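Local structure of MxaA (Stigmatella aurantiaca, 4W4T) at residues A[156-159]-A[160-163]; A[216-219]-A[220-224]. The protein ends in an NADPH-binding reductase domain of the myxalamid PKS-NRPS assembly line, which probably releases the finished chain by reduction, consistent with a primary alcohol product. All blocks are in the same frame, centred on the assembly; numbering follows the deposited sequence.

Contact 1: A[156-159]-A[160-163]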
loop_
_atom_site.group_PDB
_atom_site.type_symbol
_atom_site.label_atom_id
_atom_site.label_comp_id
_atom_site.label_asym_id
_atom_site.label_seq_id
_atom_site.Cartn_x
_atom_site.Cartn_y
_atom_site.Cartn_z
ATOM N N LEU A 156 -5.320 -3.150 5.413
ATOM C CA LEU A 156 -5.426 -2.004 4.518
ATOM C C LEU A 156 -6.715 -2.001 3.680
ATOM O O LEU A 156 -7.235 -0.932 3.339
ATOM C CB LEU A 156 -4.218 -1.962 3.589
ATOM C CG LEU A 156 -2.842 -1.859 4.246
ATOM C CD1 LEU A 156 -1.771 -1.839 3.165
ATOM C CD2 LEU A 156 -2.775 -0.620 5.103
ATOM N N TYR A 157 -7.217 -3.185 3.340
ATOM C CA TYR A 157 -8.366 -3.309 2.422
ATOM C C TYR A 157 -9.702 -2.894 3.054
ATOM O O TYR A 157 -9.866 -2.958 4.269
ATOM C CB TYR A 157 -8.505 -4.756 1.913
ATOM C CG TYR A 157 -7.490 -5.213 0.891
ATOM C CD1 TYR A 157 -6.549 -4.338 0.365
ATOM C CD2 TYR A 157 -7.488 -6.533 0.440
ATOM C CE1 TYR A 157 -5.618 -4.763 -0.581
ATOM C CE2 TYR A 157 -6.567 -6.965 -0.509
ATOM C CZ TYR A 157 -5.639 -6.074 -1.012
ATOM O OH TYR A 157 -4.723 -6.502 -1.944
ATOM N N PRO A 158 -10.682 -2.500 2.225
ATOM C CA PRO A 158 -12.014 -2.154 2.731
ATOM C C PRO A 158 -12.882 -3.385 3.012
ATOM O O PRO A 158 -12.510 -4.494 2.642
ATOM C CB PRO A 158 -12.620 -1.343 1.578
ATOM C CG PRO A 158 -11.996 -1.924 0.377
ATOM C CD PRO A 158 -10.564 -2.204 0.783
ATOM N N TYR A 159 -14.020 -3.160 3.659
ATOM C CA TYR A 159 -14.975 -4.221 3.982
ATOM C C TYR A 159 -15.250 -5.121 2.783
ATOM O O TYR A 159 -15.187 -6.349 2.896
ATOM C CB TYR A 159 -16.272 -3.597 4.499
ATOM C CG TYR A 159 -17.410 -4.569 4.741
ATOM C CD1 TYR A 159 -17.467 -5.328 5.905
ATOM C CD2 TYR A 159 -18.441 -4.697 3.825
ATOM C CE1 TYR A 159 -18.513 -6.196 6.136
ATOM C CE2 TYR A 159 -19.504 -5.558 4.047
ATOM C CZ TYR A 159 -19.532 -6.306 5.204
ATOM O OH TYR A 159 -20.579 -7.173 5.432
ATOM N N GLU A 160 -15.499 -4.520 1.620
ATOM C CA GLU A 160 -15.921 -5.310 0.464
ATOM C C GLU A 160 -14.856 -6.325 0.035
ATOM O O GLU A 160 -15.185 -7.333 -0.564
ATOM C CB GLU A 160 -16.311 -4.393 -0.712
ATOM C CG GLU A 160 -15.422 -3.160 -0.911
ATOM C CD GLU A 160 -15.964 -1.882 -0.241
ATOM O OE1 GLU A 160 -16.176 -1.877 0.999
ATOM O OE2 GLU A 160 -16.161 -0.868 -0.967
ATOM N N SER A 161 -13.592 -6.094 0.387
ATOM C CA SER A 161 -12.530 -7.007 -0.020
ATOM C C SER A 161 -12.510 -8.283 0.839
ATOM O O SER A 161 -11.916 -9.289 0.457
ATOM C CB SER A 161 -11.162 -6.328 0.064
ATOM O OG SER A 161 -11.109 -5.154 -0.737
HETATM N N MSE A 162 -13.139 -8.230 2.003
HETATM C CA MSE A 162 -13.074 -9.359 2.933
HETATM C C MSE A 162 -14.453 -9.955 3.174
HETATM O O MSE A 162 -14.616 -10.922 3.939
HETATM C CB MSE A 162 -12.426 -8.921 4.256
HETATM C CG MSE A 162 -10.916 -8.955 4.191
HETATM SE SE MSE A 162 -10.052 -7.953 5.605
HETATM C CE MSE A 162 -10.470 -6.157 4.929
ATOM N N ARG A 163 -15.449 -9.384 2.501
ATOM C CA ARG A 163 -16.819 -9.864 2.610
ATOM C C ARG A 163 -16.946 -11.347 2.235
ATOM O O ARG A 163 -17.560 -12.133 2.967
ATOM C CB ARG A 163 -17.730 -9.002 1.736
ATOM C CG ARG A 163 -19.205 -9.261 1.936
ATOM C CD ARG A 163 -20.049 -8.283 1.109
ATOM N NE ARG A 163 -21.472 -8.560 1.272
ATOM C CZ ARG A 163 -22.164 -9.431 0.547
ATOM N NH1 ARG A 163 -21.580 -10.115 -0.429
ATOM N NH2 ARG A 163 -23.455 -9.612 0.792
#
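A bend at chi3 (-73°) swings the CE methyl of the selenomethionine Met162 back toward Tyr157, and in Glu160 a first torsion of 39°, with a further kink at chi2, folds the carboxylate back to Pro158. Both contacts lie at the start of helix 159-177, which follows strand 145-148 in the Rossmann fold of this reductase. The CE methyl sits 3.3 Å from Tyr157 O and also reaches the Tyr157 side chain, with CE 3.9 Å from CB.

The backbone is stitched from residue i+3 to i. Ser161 N donates to Pro158 O at 3.0 Å and Met162 N to Tyr159 O at 2.9 Å, and these two bonds form the first turn at the start of the helix.

Tyr157 lies against Ser161 CB with both its own CB, at 3.6 Å, and the near side of its ring, CG and CD2, the ring being oblique to that carbon. The Ser161 hydroxyl comes up beside the proline ring, OG 3.4 Å from Pro158 CD, but its polar partner is the backbone oxygen of Gly345 of the second subunit. The same neighbour packs Leu358 on Ser161 and Gln362 on Pro158, so this turn lies in the dimer interface. Glu160 meets Pro158 from across, the two side chains at about a right angle, with OE1 3.6 Å from Pro158 CB.

One turn along, the extended Arg163 chain slants past the Tyr159 ring. Asp35 takes both polar ends through OD2, in a salt bridge with Arg163 NE and a hydrogen bond with Tyr159 OH. The guanidinium and phenol planes are 70° apart, and the aliphatic Arg163 CD meets the ring carbon Tyr159 CE2 at 4.0 Å.

Contact 2: A[216-219]-A[220-224]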
loop_
_atom_site.group_PDB
_atom_site.type_symbol
_atom_site.label_atom_id
_atom_site.label_comp_id
_atom_site.label_asym_id
_atom_site.label_seq_id
_atom_site.Cartn_x
_atom_site.Cartn_y
_atom_site.Cartn_z
ATOM N N GLY A 216 -11.974 0.312 9.789
ATOM C CA GLY A 216 -11.203 -0.542 8.908
ATOM C C GLY A 216 -11.991 -1.761 8.464
ATOM O O GLY A 216 -12.862 -2.262 9.185
ATOM N N GLY A 217 -11.662 -2.257 7.283
ATOM C CA GLY A 217 -12.396 -3.360 6.693
ATOM C C GLY A 217 -12.294 -4.666 7.459
ATOM O O GLY A 217 -13.248 -5.445 7.494
ATOM N N TYR A 218 -11.142 -4.935 8.064
ATOM C CA TYR A 218 -10.979 -6.208 8.756
ATOM C C TYR A 218 -11.925 -6.282 9.952
ATOM O O TYR A 218 -12.698 -7.240 10.083
ATOM C CB TYR A 218 -9.528 -6.414 9.209
ATOM C CG TYR A 218 -9.351 -7.650 10.073
ATOM C CD1 TYR A 218 -9.515 -8.919 9.532
ATOM C CD2 TYR A 218 -9.032 -7.544 11.418
ATOM C CE1 TYR A 218 -9.371 -10.049 10.314
ATOM C CE2 TYR A 218 -8.877 -8.672 12.216
ATOM C CZ TYR A 218 -9.046 -9.918 11.654
ATOM O OH TYR A 218 -8.899 -11.044 12.412
ATOM N N ALA A 219 -11.871 -5.262 10.810
ATOM C CA ALA A 219 -12.729 -5.212 11.998
ATOM C C ALA A 219 -14.198 -5.257 11.601
ATOM O O ALA A 219 -15.010 -5.959 12.210
ATOM C CB ALA A 219 -12.437 -3.968 12.816
ATOM N N GLN A 220 -14.543 -4.497 10.571
ATOM C CA GLN A 220 -15.917 -4.467 10.103
ATOM C C GLN A 220 -16.392 -5.845 9.649
ATOM O O GLN A 220 -17.487 -6.275 10.002
ATOM C CB GLN A 220 -16.051 -3.456 8.970
ATOM C CG GLN A 220 -15.930 -2.039 9.479
ATOM C CD GLN A 220 -15.785 -1.040 8.366
ATOM O OE1 GLN A 220 -15.323 -1.372 7.266
ATOM N NE2 GLN A 220 -16.187 0.192 8.638
ATOM N N SER A 221 -15.559 -6.553 8.895
ATOM C CA SER A 221 -15.986 -7.859 8.369
ATOM C C SER A 221 -16.095 -8.908 9.487
ATOM O O SER A 221 -16.966 -9.779 9.454
ATOM C CB SER A 221 -15.029 -8.346 7.277
ATOM O OG SER A 221 -13.752 -8.690 7.786
ATOM N N LYS A 222 -15.236 -8.804 10.494
ATOM C CA LYS A 222 -15.261 -9.768 11.593
ATOM C C LYS A 222 -16.439 -9.473 12.531
ATOM O O LYS A 222 -17.015 -10.381 13.118
ATOM C CB LYS A 222 -13.930 -9.758 12.357
ATOM C CG LYS A 222 -12.740 -10.292 11.546
ATOM C CD LYS A 222 -12.873 -11.781 11.172
ATOM C CE LYS A 222 -12.609 -12.700 12.380
ATOM N NZ LYS A 222 -12.469 -14.142 11.975
ATOM N N TRP A 223 -16.803 -8.202 12.655
ATOM C CA TRP A 223 -17.991 -7.841 13.419
ATOM C C TRP A 223 -19.227 -8.505 12.791
ATOM O O TRP A 223 -20.035 -9.137 13.473
ATOM C CB TRP A 223 -18.154 -6.324 13.451
ATOM C CG TRP A 223 -19.344 -5.822 14.199
ATOM C CD1 TRP A 223 -19.388 -5.428 15.508
ATOM C CD2 TRP A 223 -20.664 -5.619 13.674
ATOM N NE1 TRP A 223 -20.662 -5.003 15.833
ATOM C CE2 TRP A 223 -21.458 -5.107 14.723
ATOM C CE3 TRP A 223 -21.249 -5.821 12.418
ATOM C CZ2 TRP A 223 -22.812 -4.801 14.554
ATOM C CZ3 TRP A 223 -22.591 -5.508 12.248
ATOM C CH2 TRP A 223 -23.358 -5.009 13.315
ATOM N N VAL A 224 -19.373 -8.350 11.485
ATOM C CA VAL A 224 -20.499 -8.958 10.791
ATOM C C VAL A 224 -20.489 -10.489 10.958
ATOM O O VAL A 224 -21.527 -11.106 11.251
ATOM C CB VAL A 224 -20.481 -8.573 9.296
ATOM C CG1 VAL A 224 -21.587 -9.276 8.542
ATOM C CG2 VAL A 224 -20.624 -7.066 9.154
HETATM O O HOH W 1 -9.431 -13.491 11.649
#
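Lys222 reaches back along helix 217-234 to lie over Tyr218, one turn earlier. Its CB lies 3.6 Å from Tyr218 O. CG then settles over one face of the phenol ring, offset toward the rim and 3.6 Å from Tyr218 CE1, a CH-pi contact 24° off the ring normal. Successive bends at chi2 (-64°) and chi3 (-75°) keep the chain close to the ring: CD is 4.0 Å from Tyr218 CE1, and CE is 4.1 Å from Tyr218 OH. At the tip, NZ donates to a water at 3.1 Å, and that water, lying in plane at the ring edge, is also hydrogen-bonded to Tyr218 OH at 2.6 Å, bridging the two polar ends in this model. NZ is held further by Val188 O, with a weak bond to Tyr187 OH, while Phe155 meets the Tyr218 ring edge-to-face.

At the backbone of the pair, Tyr218 O accepts two hydrogen bonds, from Lys222 N at 3.0 Å and from Ser221 OG at 2.9 Å. The same hydroxyl accepts from Asn166 ND2 of helix 159-177. Gly216 occupies the N-cap position at backbone angles suited to glycine, and its carbonyl takes the Gln220 N-H, the first i+4 to i bond of the helix, while the extended Gln220 side chain runs past the same oxygen, CG being its nearest atom.

Tyr218 and Lys222, four residues apart on one side of the helix, have the spacing of the YxxxK motif of the short-chain dehydrogenases; both contact NADPH in the cofactor-bound protein, though none is bound here.

From the N terminus, the chain leaves strand 145-148, makes the turn of contact 1, runs along helix 159-177 and returns through strand 185-188 before contact 2 starts helix 217-234. The two contacts come in series: neither encloses nor crosses the other, and each closes just a short local turn. Their centres are nevertheless about 8 Å apart, because the two helices pack side by side. Met162 CE reaches Tyr218 N at 3.4 Å, and Tyr159 lies against Gln220 and Val224. Contact 1 also touches the second subunit, whereas no other chain touches contact 2; residues 156-163 thus meet both the neighbouring subunit and helix 217-234, which carries two NADPH-binding residues.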